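Long-range contacts in beta-galactosidase (Bacillus circulans subsp. alkalophilus, PDB 3TTY), which hydrolyses terminal beta-galactosyl residues, probably as a trimer whose active site lies in a TIM-barrel domain and binds galactose: residues E426-Y430 and I457-M461; M461-P466 and G489-D495; G480-F486 and Q581-S587; G511-I517 and C547-E553. All coordinates share one frame; numbering follows the deposited sequence.

Interaction 1: residues E426-Y430 and I457-M461; sequences EVHKY and IAPVM
Tyr430 of the helix lies against both Ile457 and Pro459, and its side chain is the one to follow outward. CB comes within 4.2 Å of Pro459 CG, a loose first touch. CG then sits between two neighbours, Ile457 CG2 and Pro459 CG. From there the ring divides the work: CD1 meets Ile457 CG2 at 3.7 Å, while CD2 meets Pro459 CG at 3.8 Å. The phenol and the proline ring run alongside each other, pointing opposite ways. With Tyr430 CG anti to its own carbonyl carbon (Tyr430 chi1 -80°), the ring folds back along its own helix. The carbonyl oxygen of Glu426 lies at the ring's edge. Farther out, OH packs on Val585 CG2 and Thr485 CG2 of the sheet.

Pro459 meets both Val427 and Tyr430. Its CG also reaches Val427 CA, and its CB lies 4.0 Å from Val427 CG2, the two side chains crossing at about a right angle. At the other end Val460 CG2 touches Glu426 CB at 4.0 Å. The carboxylate turns elsewhere, to Lys429 NZ in a 2.8 Å salt bridge and to Ser588.

No hydrogen bond joins the two segments, so the contact is apolar. It lays helix 423-435 against strand 455-458 and the loop that follows it; the strand runs between strands 399-402 and 481-485 in the sheet, with Leu594 and Ile598 of helix 591-604 packing alongside.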
loop_
_atom_site.group_PDB
_atom_site.type_symbol
_atom_site.label_atom_id
_atom_site.label_comp_id
_atom_site.label_asym_id
_atom_site.label_seq_id
_atom_site.Cartn_x
_atom_site.Cartn_y
_atom_site.Cartn_z
ATOM N N GLU A 426 -12.078 7.728 20.034
ATOM C CA GLU A 426 -12.903 8.685 20.771
ATOM C C GLU A 426 -13.514 8.052 22.009
ATOM O O GLU A 426 -13.471 8.641 23.080
ATOM C CB GLU A 426 -13.994 9.286 19.883
ATOM C CG GLU A 426 -13.453 10.014 18.677
ATOM C CD GLU A 426 -12.551 11.185 19.052
ATOM O OE1 GLU A 426 -12.989 12.083 19.811
ATOM O OE2 GLU A 426 -11.393 11.204 18.586
ATOM N N VAL A 427 -14.072 6.851 21.878
ATOM C CA VAL A 427 -14.649 6.194 23.048
ATOM C C VAL A 427 -13.571 6.038 24.128
ATOM O O VAL A 427 -13.816 6.299 25.306
ATOM C CB VAL A 427 -15.296 4.820 22.714
ATOM C CG1 VAL A 427 -15.658 4.077 23.995
ATOM C CG2 VAL A 427 -16.548 4.995 21.857
ATOM N N HIS A 428 -12.371 5.637 23.712
ATOM C CA HIS A 428 -11.251 5.471 24.630
ATOM C C HIS A 428 -10.778 6.778 25.289
ATOM O O HIS A 428 -10.352 6.768 26.442
ATOM C CB HIS A 428 -10.076 4.760 23.936
ATOM C CG HIS A 428 -8.871 4.589 24.810
ATOM N ND1 HIS A 428 -7.661 5.194 24.543
ATOM C CD2 HIS A 428 -8.694 3.887 25.959
ATOM C CE1 HIS A 428 -6.793 4.876 25.486
ATOM N NE2 HIS A 428 -7.397 4.083 26.356
ATOM N N LYS A 429 -10.845 7.898 24.578
ATOM C CA LYS A 429 -10.420 9.169 25.178
ATOM C C LYS A 429 -11.231 9.443 26.436
ATOM O O LYS A 429 -10.708 9.976 27.417
ATOM C CB LYS A 429 -10.559 10.338 24.204
ATOM C CG LYS A 429 -9.548 10.333 23.076
ATOM C CD LYS A 429 -9.854 11.426 22.068
ATOM C CE LYS A 429 -8.777 11.480 21.001
ATOM N NZ LYS A 429 -9.187 12.303 19.853
ATOM N N TYR A 430 -12.509 9.072 26.406
ATOM C CA TYR A 430 -13.382 9.301 27.553
ATOM C C TYR A 430 -13.130 8.256 28.630
ATOM O O TYR A 430 -13.110 8.572 29.822
ATOM C CB TYR A 430 -14.863 9.332 27.135
ATOM C CG TYR A 430 -15.266 10.672 26.550
ATOM C CD1 TYR A 430 -15.794 11.680 27.358
ATOM C CD2 TYR A 430 -15.078 10.948 25.206
ATOM C CE1 TYR A 430 -16.130 12.920 26.827
ATOM C CE2 TYR A 430 -15.415 12.172 24.674
ATOM C CZ TYR A 430 -15.945 13.154 25.482
ATOM O OH TYR A 430 -16.277 14.377 24.932
ATOM N N ILE A 457 -22.031 8.277 29.459
ATOM C CA ILE A 457 -21.290 8.964 28.408
ATOM C C ILE A 457 -21.359 8.196 27.084
ATOM O O ILE A 457 -21.073 6.996 27.026
ATOM C CB ILE A 457 -19.823 9.203 28.836
ATOM C CG1 ILE A 457 -19.780 9.828 30.232
ATOM C CG2 ILE A 457 -19.095 10.095 27.843
ATOM C CD1 ILE A 457 -18.383 10.037 30.767
ATOM N N ALA A 458 -21.749 8.898 26.026
ATOM C CA ALA A 458 -21.908 8.284 24.705
ATOM C C ALA A 458 -21.123 9.059 23.654
ATOM O O ALA A 458 -21.666 9.941 22.987
ATOM C CB ALA A 458 -23.384 8.215 24.323
ATOM N N PRO A 459 -19.830 8.740 23.514
ATOM C CA PRO A 459 -18.982 9.396 22.518
ATOM C C PRO A 459 -19.448 9.054 21.102
ATOM O O PRO A 459 -19.594 7.881 20.772
ATOM C CB PRO A 459 -17.599 8.790 22.790
ATOM C CG PRO A 459 -17.668 8.289 24.211
ATOM C CD PRO A 459 -19.073 7.797 24.354
ATOM N N VAL A 460 -19.701 10.080 20.297
ATOM C CA VAL A 460 -20.067 9.923 18.892
ATOM C C VAL A 460 -21.179 8.899 18.685
ATOM O O VAL A 460 -20.990 7.902 17.987
ATOM C CB VAL A 460 -18.849 9.524 18.046
ATOM C CG1 VAL A 460 -19.095 9.831 16.590
ATOM C CG2 VAL A 460 -17.610 10.261 18.526
ATOM N N MET A 461 -22.329 9.145 19.314
ATOM C CA MET A 461 -23.507 8.312 19.125
ATOM C C MET A 461 -24.163 8.774 17.832
ATOM O O MET A 461 -25.252 9.364 17.825
ATOM C CB MET A 461 -24.461 8.428 20.322
ATOM C CG MET A 461 -25.524 7.321 20.406
ATOM S SD MET A 461 -24.848 5.647 20.237
ATOM C CE MET A 461 -23.761 5.582 21.670
#

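Interaction 2: residues M461-P466 and G489-D495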
loop_
_atom_site.group_PDB
_atom_site.type_symbol
_atom_site.label_atom_id
_atom_site.label_comp_id
_atom_site.label_asym_id
_atom_site.label_seq_id
_atom_site.Cartn_x
_atom_site.Cartn_y
_atom_site.Cartn_z
ATOM N N MET A 461 -22.329 9.145 19.314
ATOM C CA MET A 461 -23.507 8.312 19.125
ATOM C C MET A 461 -24.163 8.774 17.832
ATOM O O MET A 461 -25.252 9.364 17.825
ATOM C CB MET A 461 -24.461 8.428 20.322
ATOM C CG MET A 461 -25.524 7.321 20.406
ATOM S SD MET A 461 -24.848 5.647 20.237
ATOM C CE MET A 461 -23.761 5.582 21.670
ATOM N N TYR A 462 -23.443 8.520 16.745
ATOM C CA TYR A 462 -23.848 8.825 15.388
ATOM C C TYR A 462 -25.175 8.165 15.033
ATOM O O TYR A 462 -26.104 8.835 14.576
ATOM C CB TYR A 462 -22.735 8.363 14.447
ATOM C CG TYR A 462 -23.056 8.355 12.970
ATOM C CD1 TYR A 462 -23.077 9.538 12.225
ATOM C CD2 TYR A 462 -23.284 7.155 12.302
ATOM C CE1 TYR A 462 -23.349 9.515 10.858
ATOM C CE2 TYR A 462 -23.546 7.126 10.951
ATOM C CZ TYR A 462 -23.582 8.300 10.230
ATOM O OH TYR A 462 -23.841 8.242 8.874
ATOM N N MET A 463 -25.275 6.860 15.267
ATOM C CA MET A 463 -26.539 6.157 15.065
ATOM C C MET A 463 -27.395 6.108 16.337
ATOM O O MET A 463 -26.952 5.639 17.390
ATOM C CB MET A 463 -26.315 4.737 14.537
ATOM C CG MET A 463 -27.597 3.865 14.546
ATOM S SD MET A 463 -27.249 2.167 14.019
ATOM C CE MET A 463 -26.550 2.518 12.414
ATOM N N VAL A 464 -28.628 6.590 16.218
ATOM C CA VAL A 464 -29.600 6.513 17.295
ATOM C C VAL A 464 -30.701 5.515 16.937
ATOM O O VAL A 464 -31.432 5.713 15.971
ATOM C CB VAL A 464 -30.197 7.890 17.591
ATOM C CG1 VAL A 464 -31.377 7.765 18.542
ATOM C CG2 VAL A 464 -29.120 8.792 18.182
ATOM N N LYS A 465 -30.791 4.434 17.714
ATOM C CA LYS A 465 -31.718 3.339 17.446
ATOM C C LYS A 465 -33.055 3.592 18.141
ATOM O O LYS A 465 -33.123 4.398 19.064
ATOM C CB LYS A 465 -31.126 2.011 17.929
ATOM C CG LYS A 465 -29.794 1.624 17.291
ATOM C CD LYS A 465 -29.297 0.321 17.895
ATOM C CE LYS A 465 -27.904 -0.052 17.402
ATOM N NZ LYS A 465 -27.529 -1.414 17.893
ATOM N N PRO A 466 -34.118 2.895 17.705
ATOM C CA PRO A 466 -35.448 3.091 18.297
ATOM C C PRO A 466 -35.399 2.881 19.806
ATOM O O PRO A 466 -34.712 1.961 20.282
ATOM C CB PRO A 466 -36.297 1.997 17.642
ATOM C CG PRO A 466 -35.596 1.687 16.357
ATOM C CD PRO A 466 -34.129 1.872 16.645
ATOM N N GLY A 489 -26.432 11.520 17.009
ATOM C CA GLY A 489 -27.828 11.693 16.643
ATOM C C GLY A 489 -28.041 12.086 15.192
ATOM O O GLY A 489 -28.990 12.787 14.864
ATOM N N ILE A 490 -27.163 11.626 14.313
ATOM C CA ILE A 490 -27.248 11.998 12.912
ATOM C C ILE A 490 -28.187 11.068 12.135
ATOM O O ILE A 490 -29.008 11.536 11.355
ATOM C CB ILE A 490 -25.866 12.025 12.255
ATOM C CG1 ILE A 490 -24.876 12.830 13.114
ATOM C CG2 ILE A 490 -25.962 12.566 10.830
ATOM C CD1 ILE A 490 -25.229 14.331 13.265
ATOM N N VAL A 491 -28.100 9.761 12.376
ATOM C CA VAL A 491 -28.880 8.795 11.594
ATOM C C VAL A 491 -29.693 7.805 12.427
ATOM O O VAL A 491 -29.520 7.709 13.645
ATOM C CB VAL A 491 -27.976 7.978 10.658
ATOM C CG1 VAL A 491 -27.250 8.900 9.670
ATOM C CG2 VAL A 491 -26.979 7.144 11.476
ATOM N N ASN A 492 -30.583 7.070 11.762
ATOM C CA ASN A 492 -31.285 5.974 12.414
ATOM C C ASN A 492 -30.631 4.635 12.081
ATOM O O ASN A 492 -29.531 4.591 11.554
ATOM C CB ASN A 492 -32.766 5.946 12.036
ATOM C CG ASN A 492 -32.993 5.503 10.603
ATOM O OD1 ASN A 492 -32.043 5.206 9.866
ATOM N ND2 ASN A 492 -34.259 5.449 10.196
ATOM N N GLU A 493 -31.333 3.556 12.388
ATOM C CA GLU A 493 -30.817 2.196 12.264
ATOM C C GLU A 493 -30.455 1.801 10.838
ATOM O O GLU A 493 -29.751 0.824 10.633
ATOM C CB GLU A 493 -31.872 1.231 12.789
ATOM C CG GLU A 493 -33.268 1.828 12.667
ATOM C CD GLU A 493 -34.337 0.780 12.724
ATOM O OE1 GLU A 493 -33.980 -0.386 13.010
ATOM O OE2 GLU A 493 -35.525 1.122 12.486
ATOM N N ASN A 494 -30.942 2.542 9.850
ATOM C CA ASN A 494 -30.590 2.239 8.468
ATOM C C ASN A 494 -29.597 3.223 7.885
ATOM O O ASN A 494 -29.377 3.245 6.690
ATOM C CB ASN A 494 -31.832 2.148 7.585
ATOM C CG ASN A 494 -32.749 1.018 7.995
ATOM O OD1 ASN A 494 -33.904 1.239 8.322
ATOM N ND2 ASN A 494 -32.227 -0.203 7.989
ATOM N N ASP A 495 -28.977 4.020 8.745
ATOM C CA ASP A 495 -28.015 5.015 8.302
ATOM C C ASP A 495 -28.696 6.075 7.448
ATOM O O ASP A 495 -28.078 6.624 6.520
ATOM C CB ASP A 495 -26.860 4.383 7.510
ATOM C CG ASP A 495 -25.673 5.319 7.394
ATOM O OD1 ASP A 495 -25.424 6.052 8.380
ATOM O OD2 ASP A 495 -25.017 5.360 6.324
#
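The ring of Tyr462 packs on Val491 and Ile490, which come from the same side, and its hydroxyl reaches Asp495. Val491 CG2 sits over the face, 3.9 Å from the ring centroid, a CH-pi contact displaced toward the rim at CE2. Ile490 approaches obliquely, its CB 3.7 Å from Tyr462 CD1, and its side chain crosses the tyrosine at about a right angle. At the far end Tyr462 OH gives a 2.7 Å hydrogen bond to the syn lone pair of Asp495 OD1, with the carboxylate plane turned 54° from the ring. Setting CG anti to the backbone N (chi1 169°) directs the ring along the loop 489-495 to that acid.

The two backbones are also hydrogen-bonded, with a single beta bridge between Met463 and Val491. Tyr462 O takes two N-H groups, from Val491 at 3.1 Å, nearly straight at 176°, and from Ile490 at 3.0 Å, more bent. Val464 N returns a bond to Val491 O at 2.9 Å, and Gly489 N binds Met461 O. Val464 CG2 lies 3.5 Å from Gly489 CA.

A phenylalanine in place of Tyr462 would probably keep the ring packing but leave Asp495 OD1 without its hydroxyl partner and break the bond to Tyr357 of the second subunit.

Asp495 also forms a salt bridge with Lys356 of that subunit, so the tyrosine and aspartate bring a hydroxyl and a probable negative charge together at the subunit interface, where the lysine is likely to stabilise the carboxylate.

Interaction 3: residues G480-F486 and Q581-S587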
loop_
_atom_site.group_PDB
_atom_site.type_symbol
_atom_site.label_atom_id
_atom_site.label_comp_id
_atom_site.label_asym_id
_atom_site.label_seq_id
_atom_site.Cartn_x
_atom_site.Cartn_y
_atom_site.Cartn_z
ATOM N N GLY A 480 -30.159 11.774 36.152
ATOM C CA GLY A 480 -28.866 11.329 35.663
ATOM C C GLY A 480 -28.176 12.398 34.850
ATOM O O GLY A 480 -28.819 13.354 34.431
ATOM N N THR A 481 -26.867 12.272 34.645
ATOM C CA THR A 481 -26.232 13.112 33.637
ATOM C C THR A 481 -25.807 12.317 32.400
ATOM O O THR A 481 -25.330 11.167 32.480
ATOM C CB THR A 481 -25.109 14.070 34.176
ATOM O OG1 THR A 481 -23.837 13.724 33.629
ATOM C CG2 THR A 481 -25.047 14.071 35.653
ATOM N N PHE A 482 -26.043 12.925 31.247
ATOM C CA PHE A 482 -25.760 12.264 29.989
ATOM C C PHE A 482 -24.776 13.121 29.228
ATOM O O PHE A 482 -24.895 14.347 29.221
ATOM C CB PHE A 482 -27.052 12.076 29.191
ATOM C CG PHE A 482 -26.860 11.403 27.858
ATOM C CD1 PHE A 482 -26.632 10.046 27.781
ATOM C CD2 PHE A 482 -26.918 12.136 26.683
ATOM C CE1 PHE A 482 -26.456 9.432 26.546
ATOM C CE2 PHE A 482 -26.750 11.534 25.457
ATOM C CZ PHE A 482 -26.516 10.182 25.382
ATOM N N VAL A 483 -23.792 12.482 28.600
ATOM C CA VAL A 483 -22.809 13.211 27.804
ATOM C C VAL A 483 -22.761 12.689 26.372
ATOM O O VAL A 483 -22.676 11.486 26.151
ATOM C CB VAL A 483 -21.395 13.091 28.415
ATOM C CG1 VAL A 483 -20.379 13.890 27.577
ATOM C CG2 VAL A 483 -21.402 13.550 29.867
ATOM N N THR A 484 -22.820 13.579 25.389
ATOM C CA THR A 484 -22.589 13.133 24.016
ATOM C C THR A 484 -21.796 14.182 23.237
ATOM O O THR A 484 -21.400 15.200 23.809
ATOM C CB THR A 484 -23.884 12.623 23.299
ATOM O OG1 THR A 484 -23.532 11.961 22.077
ATOM C CG2 THR A 484 -24.856 13.745 23.018
ATOM N N THR A 485 -21.520 13.931 21.960
ATOM C CA THR A 485 -20.517 14.736 21.278
ATOM C C THR A 485 -20.937 15.171 19.892
ATOM O O THR A 485 -22.011 14.818 19.419
ATOM C CB THR A 485 -19.192 13.949 21.099
ATOM O OG1 THR A 485 -19.403 12.866 20.186
ATOM C CG2 THR A 485 -18.677 13.400 22.432
ATOM N N PHE A 486 -20.054 15.919 19.240
ATOM C CA PHE A 486 -20.187 16.214 17.829
ATOM C C PHE A 486 -20.494 14.922 17.071
ATOM O O PHE A 486 -20.051 13.837 17.458
ATOM C CB PHE A 486 -18.883 16.796 17.302
ATOM C CG PHE A 486 -17.711 15.862 17.453
ATOM C CD1 PHE A 486 -16.924 15.890 18.598
ATOM C CD2 PHE A 486 -17.412 14.933 16.465
ATOM C CE1 PHE A 486 -15.859 15.015 18.745
ATOM C CE2 PHE A 486 -16.346 14.063 16.606
ATOM C CZ PHE A 486 -15.569 14.101 17.749
ATOM N N GLN A 581 -29.059 16.500 33.854
ATOM C CA GLN A 581 -28.221 17.442 33.109
ATOM C C GLN A 581 -27.683 16.714 31.902
ATOM O O GLN A 581 -27.385 15.523 31.985
ATOM C CB GLN A 581 -26.966 17.810 33.910
ATOM C CG GLN A 581 -27.166 18.474 35.226
ATOM C CD GLN A 581 -27.666 17.551 36.299
ATOM O OE1 GLN A 581 -28.656 17.850 36.947
ATOM N NE2 GLN A 581 -26.977 16.438 36.513
ATOM N N SER A 582 -27.486 17.431 30.803
ATOM C CA SER A 582 -26.824 16.852 29.643
ATOM C C SER A 582 -25.737 17.790 29.127
ATOM O O SER A 582 -25.909 19.011 29.090
ATOM C CB SER A 582 -27.823 16.511 28.533
ATOM O OG SER A 582 -28.372 17.688 27.969
ATOM N N TYR A 583 -24.608 17.198 28.742
ATOM C CA TYR A 583 -23.442 17.946 28.297
ATOM C C TYR A 583 -23.094 17.580 26.863
ATOM O O TYR A 583 -22.911 16.412 26.536
ATOM C CB TYR A 583 -22.246 17.641 29.210
ATOM C CG TYR A 583 -22.391 18.151 30.631
ATOM C CD1 TYR A 583 -21.900 19.403 30.990
ATOM C CD2 TYR A 583 -23.008 17.384 31.610
ATOM C CE1 TYR A 583 -22.016 19.876 32.279
ATOM C CE2 TYR A 583 -23.141 17.856 32.901
ATOM C CZ TYR A 583 -22.640 19.107 33.226
ATOM O OH TYR A 583 -22.757 19.585 34.509
ATOM N N TYR A 584 -22.997 18.584 26.007
ATOM C CA TYR A 584 -22.617 18.361 24.624
ATOM C C TYR A 584 -21.203 18.873 24.397
ATOM O O TYR A 584 -20.909 20.034 24.670
ATOM C CB TYR A 584 -23.580 19.090 23.702
ATOM C CG TYR A 584 -23.508 18.677 22.254
ATOM C CD1 TYR A 584 -24.331 17.673 21.762
ATOM C CD2 TYR A 584 -22.640 19.306 21.368
ATOM C CE1 TYR A 584 -24.281 17.295 20.432
ATOM C CE2 TYR A 584 -22.579 18.927 20.021
ATOM C CZ TYR A 584 -23.408 17.926 19.566
ATOM O OH TYR A 584 -23.380 17.535 18.247
ATOM N N VAL A 585 -20.327 18.003 23.902
ATOM C CA VAL A 585 -18.934 18.372 23.655
ATOM C C VAL A 585 -18.720 18.457 22.157
ATOM O O VAL A 585 -18.619 17.420 21.485
ATOM C CB VAL A 585 -17.953 17.330 24.256
ATOM C CG1 VAL A 585 -16.520 17.804 24.102
ATOM C CG2 VAL A 585 -18.277 17.073 25.725
ATOM N N ALA A 586 -18.643 19.681 21.633
ATOM C CA ALA A 586 -18.724 19.905 20.182
ATOM C C ALA A 586 -17.454 19.608 19.399
ATOM O O ALA A 586 -17.427 19.764 18.186
ATOM C CB ALA A 586 -19.211 21.330 19.876
ATOM N N SER A 587 -16.399 19.192 20.087
ATOM C CA SER A 587 -15.160 18.840 19.408
ATOM C C SER A 587 -14.487 17.695 20.147
ATOM O O SER A 587 -14.992 17.229 21.173
ATOM C CB SER A 587 -14.230 20.051 19.325
ATOM O OG SER A 587 -13.180 19.835 18.413
#
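Six backbone hydrogen bonds join the segments in parallel register, passing back and forth from Gly480 O to Phe486 N. The shortest runs from Tyr583 N to Phe482 O at 2.9 Å; Val585 N to Thr484 O is 3.0 Å, and Thr484 N to Tyr583 O is 3.1 Å and runs almost along the carbonyl direction. CA-H groups add to the seam, as where Thr481 CA meets Gln581 O at 3.1 Å.

Outside this backbone seam, Val483 CG1 meets Val585 CG2 at 4.2 Å on the face shared with Thr481, Tyr583 and Thr485. On the other face Tyr584, with CG anti to the backbone N (chi1 -166°), brings its ring to Thr484 CG2 and lays one face against the carbonyl carbon of Thr485; its hydroxyl is hydrogen-bonded to Asp548. Where the strands end, Phe486 CE1 comes to 3.3 Å from the carbonyl carbon of Ser587.

The pair lies inside the mixed sheet. Strand 481-485 is flanked on its other edge by strand 455-458, and 580-585 by the antiparallel strand 570-577. Helix 591-604 covers the face bearing Val483, Tyr583 and Val585 through Leu597 and Leu601.

Interaction 4: residues G511-I517 and C547-E553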
loop_
_atom_site.group_PDB
_atom_site.type_symbol
_atom_site.label_atom_id
_atom_site.label_comp_id
_atom_site.label_asym_id
_atom_site.label_seq_id
_atom_site.Cartn_x
_atom_site.Cartn_y
_atom_site.Cartn_z
ATOM N N GLY A 511 -30.431 20.220 24.120
ATOM C CA GLY A 511 -30.743 21.643 24.189
ATOM C C GLY A 511 -29.905 22.498 23.264
ATOM O O GLY A 511 -29.725 23.701 23.497
ATOM N N ILE A 512 -29.374 21.882 22.214
ATOM C CA ILE A 512 -28.594 22.623 21.223
ATOM C C ILE A 512 -28.950 22.143 19.837
ATOM O O ILE A 512 -29.398 21.008 19.661
ATOM C CB ILE A 512 -27.071 22.436 21.405
ATOM C CG1 ILE A 512 -26.671 20.964 21.196
ATOM C CG2 ILE A 512 -26.613 22.929 22.763
ATOM C CD1 ILE A 512 -26.175 20.648 19.800
ATOM N N TRP A 513 -28.739 23.017 18.860
ATOM C CA TRP A 513 -28.895 22.675 17.462
ATOM C C TRP A 513 -27.531 22.759 16.831
ATOM O O TRP A 513 -26.922 23.817 16.837
ATOM C CB TRP A 513 -29.828 23.659 16.751
ATOM C CG TRP A 513 -29.733 23.570 15.263
ATOM C CD1 TRP A 513 -29.651 22.432 14.520
ATOM C CD2 TRP A 513 -29.695 24.661 14.330
ATOM N NE1 TRP A 513 -29.576 22.740 13.184
ATOM C CE2 TRP A 513 -29.593 24.103 13.040
ATOM C CE3 TRP A 513 -29.744 26.049 14.462
ATOM C CZ2 TRP A 513 -29.532 24.882 11.891
ATOM C CZ3 TRP A 513 -29.683 26.820 13.326
ATOM C CH2 TRP A 513 -29.576 26.235 12.052
ATOM N N ALA A 514 -27.052 21.641 16.298
ATOM C CA ALA A 514 -25.803 21.624 15.547
ATOM C C ALA A 514 -26.067 21.919 14.056
ATOM O O ALA A 514 -26.633 21.087 13.328
ATOM C CB ALA A 514 -25.111 20.290 15.721
ATOM N N GLU A 515 -25.647 23.101 13.612
ATOM C CA GLU A 515 -25.882 23.548 12.237
ATOM C C GLU A 515 -25.028 22.847 11.182
ATOM O O GLU A 515 -25.555 22.341 10.191
ATOM C CB GLU A 515 -25.678 25.056 12.126
ATOM C CG GLU A 515 -25.716 25.580 10.711
ATOM C CD GLU A 515 -25.578 27.092 10.658
ATOM O OE1 GLU A 515 -25.926 27.748 11.656
ATOM O OE2 GLU A 515 -25.112 27.623 9.628
ATOM N N GLU A 516 -23.712 22.839 11.379
ATOM C CA GLU A 516 -22.799 22.214 10.417
ATOM C C GLU A 516 -21.551 21.711 11.129
ATOM O O GLU A 516 -21.256 22.129 12.247
ATOM C CB GLU A 516 -22.414 23.182 9.287
ATOM C CG GLU A 516 -21.674 24.437 9.750
ATOM C CD GLU A 516 -21.391 25.387 8.610
ATOM O OE1 GLU A 516 -20.707 26.403 8.837
ATOM O OE2 GLU A 516 -21.864 25.125 7.482
ATOM N N ILE A 517 -20.819 20.813 10.484
ATOM C CA ILE A 517 -19.633 20.266 11.115
ATOM C C ILE A 517 -18.393 20.498 10.245
ATOM O O ILE A 517 -18.435 20.332 9.021
ATOM C CB ILE A 517 -19.814 18.766 11.478
ATOM C CG1 ILE A 517 -18.815 18.354 12.569
ATOM C CG2 ILE A 517 -19.719 17.884 10.227
ATOM C CD1 ILE A 517 -19.058 16.960 13.145
ATOM N N CYS A 547 -15.056 19.839 14.416
ATOM C CA CYS A 547 -15.656 20.915 15.195
ATOM C C CYS A 547 -17.103 21.098 14.778
ATOM O O CYS A 547 -17.383 21.502 13.650
ATOM C CB CYS A 547 -14.892 22.227 15.003
ATOM S SG CYS A 547 -13.205 22.254 15.692
ATOM N N ASP A 548 -18.021 20.791 15.688
ATOM C CA ASP A 548 -19.433 21.069 15.459
ATOM C C ASP A 548 -19.711 22.555 15.665
ATOM O O ASP A 548 -19.299 23.125 16.671
ATOM C CB ASP A 548 -20.287 20.257 16.432
ATOM C CG ASP A 548 -21.264 19.345 15.726
ATOM O OD1 ASP A 548 -21.420 19.493 14.489
ATOM O OD2 ASP A 548 -21.883 18.494 16.406
ATOM N N VAL A 549 -20.406 23.191 14.727
ATOM C CA VAL A 549 -20.814 24.591 14.917
ATOM C C VAL A 549 -22.251 24.577 15.398
ATOM O O VAL A 549 -23.143 24.212 14.636
ATOM C CB VAL A 549 -20.707 25.392 13.612
ATOM C CG1 VAL A 549 -21.177 26.835 13.812
ATOM C CG2 VAL A 549 -19.282 25.358 13.102
ATOM N N ILE A 550 -22.488 24.932 16.660
ATOM C CA ILE A 550 -23.814 24.694 17.254
ATOM C C ILE A 550 -24.501 25.943 17.801
ATOM O O ILE A 550 -23.872 26.989 17.943
ATOM C CB ILE A 550 -23.729 23.656 18.378
ATOM C CG1 ILE A 550 -23.043 24.255 19.608
ATOM C CG2 ILE A 550 -22.962 22.430 17.907
ATOM C CD1 ILE A 550 -22.970 23.294 20.768
ATOM N N HIS A 551 -25.794 25.830 18.099
ATOM C CA HIS A 551 -26.525 26.934 18.719
ATOM C C HIS A 551 -27.183 26.519 20.021
ATOM O O HIS A 551 -27.930 25.539 20.067
ATOM C CB HIS A 551 -27.597 27.482 17.778
ATOM C CG HIS A 551 -27.079 27.881 16.435
ATOM N ND1 HIS A 551 -26.690 29.171 16.142
ATOM C CD2 HIS A 551 -26.874 27.157 15.308
ATOM C CE1 HIS A 551 -26.281 29.227 14.885
ATOM N NE2 HIS A 551 -26.382 28.018 14.358
ATOM N N ALA A 552 -26.926 27.276 21.081
ATOM C CA ALA A 552 -27.587 27.013 22.358
ATOM C C ALA A 552 -29.053 27.422 22.263
ATOM O O ALA A 552 -29.366 28.554 21.909
ATOM C CB ALA A 552 -26.897 27.758 23.484
ATOM N N GLU A 553 -29.944 26.487 22.561
ATOM C CA GLU A 553 -31.369 26.752 22.536
ATOM C C GLU A 553 -31.882 26.818 23.967
ATOM O O GLU A 553 -32.325 27.872 24.417
ATOM C CB GLU A 553 -32.104 25.683 21.711
ATOM C CG GLU A 553 -31.678 25.693 20.246
ATOM C CD GLU A 553 -32.456 24.729 19.364
ATOM O OE1 GLU A 553 -32.511 23.516 19.673
ATOM O OE2 GLU A 553 -33.000 25.192 18.339
#
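His551 NE2 donates a 2.8 Å hydrogen bond to Glu515 OE1, close to straight at 164°. The acceptor is met nearly along its C-O bond, and carboxylate and imidazole planes lie only 9° apart, so the acid sits at the ring's edge. Glu515 CG stands anti to the backbone N, and the extended chain beyond it carries the carboxylate out to the imidazole.

His551 also runs beside Trp513, both side chains pointing the same way. Their planes are 19° apart but slid, with centroids 4.7 Å from each other, so overlap is slight and His551 CD2 meets Trp513 CE3 near the rim. Their backbones form a hydrogen-bonded antiparallel pair, Trp513 N to His551 O at 2.9 Å. A classic beta bulge follows, Glu515 and Glu516 both facing Val549: Glu515 N binds Val549 O at 2.9 Å, and Val549 N binds Glu516 O at 2.8 Å. The opposite face of this two-stranded antiparallel sheet is mostly apolar, with Ala514 CB on Ile550 CG2 at 3.7 Å, and packs on Tyr584, whose hydroxyl also bonds Asp548.

A leucine in place of His551 would probably leave Glu515 OE1 without its N-H partner and set that carboxylate freer to turn.

The second subunit completes the polar face: Glu515 OE2 accepts from the backbone N of its Arg371, whose guanidinium pairs with Glu516. Neighbouring acids thus share an interface with a histidine and an arginine, which would be expected to ease their mutual repulsion.

In the fold
All four contacts lie in the region assigned to the trimerisation domain. Interactions 1, 2 and 3 are buried, 4 only partly. Interactions 1 and 3 hold one mixed sheet: strands 455-458 and 481-485 are neighbours, so the apolar helix-on-strand packing of interaction 1 adjoins the backbone-bonded strand pair of interaction 3. Interaction 2 continues from interaction 1 through Met461, into loops beyond the strand ends. Interaction 4, nested within the chain loop that interaction 3 closes, joins it through Tyr584 and Asp548. Interactions 2 and 4 also meet the second subunit, and there side-chain polar bonds and acids appear, whereas interactions 1 and 3 rely on hydrocarbon contact or backbone bonding.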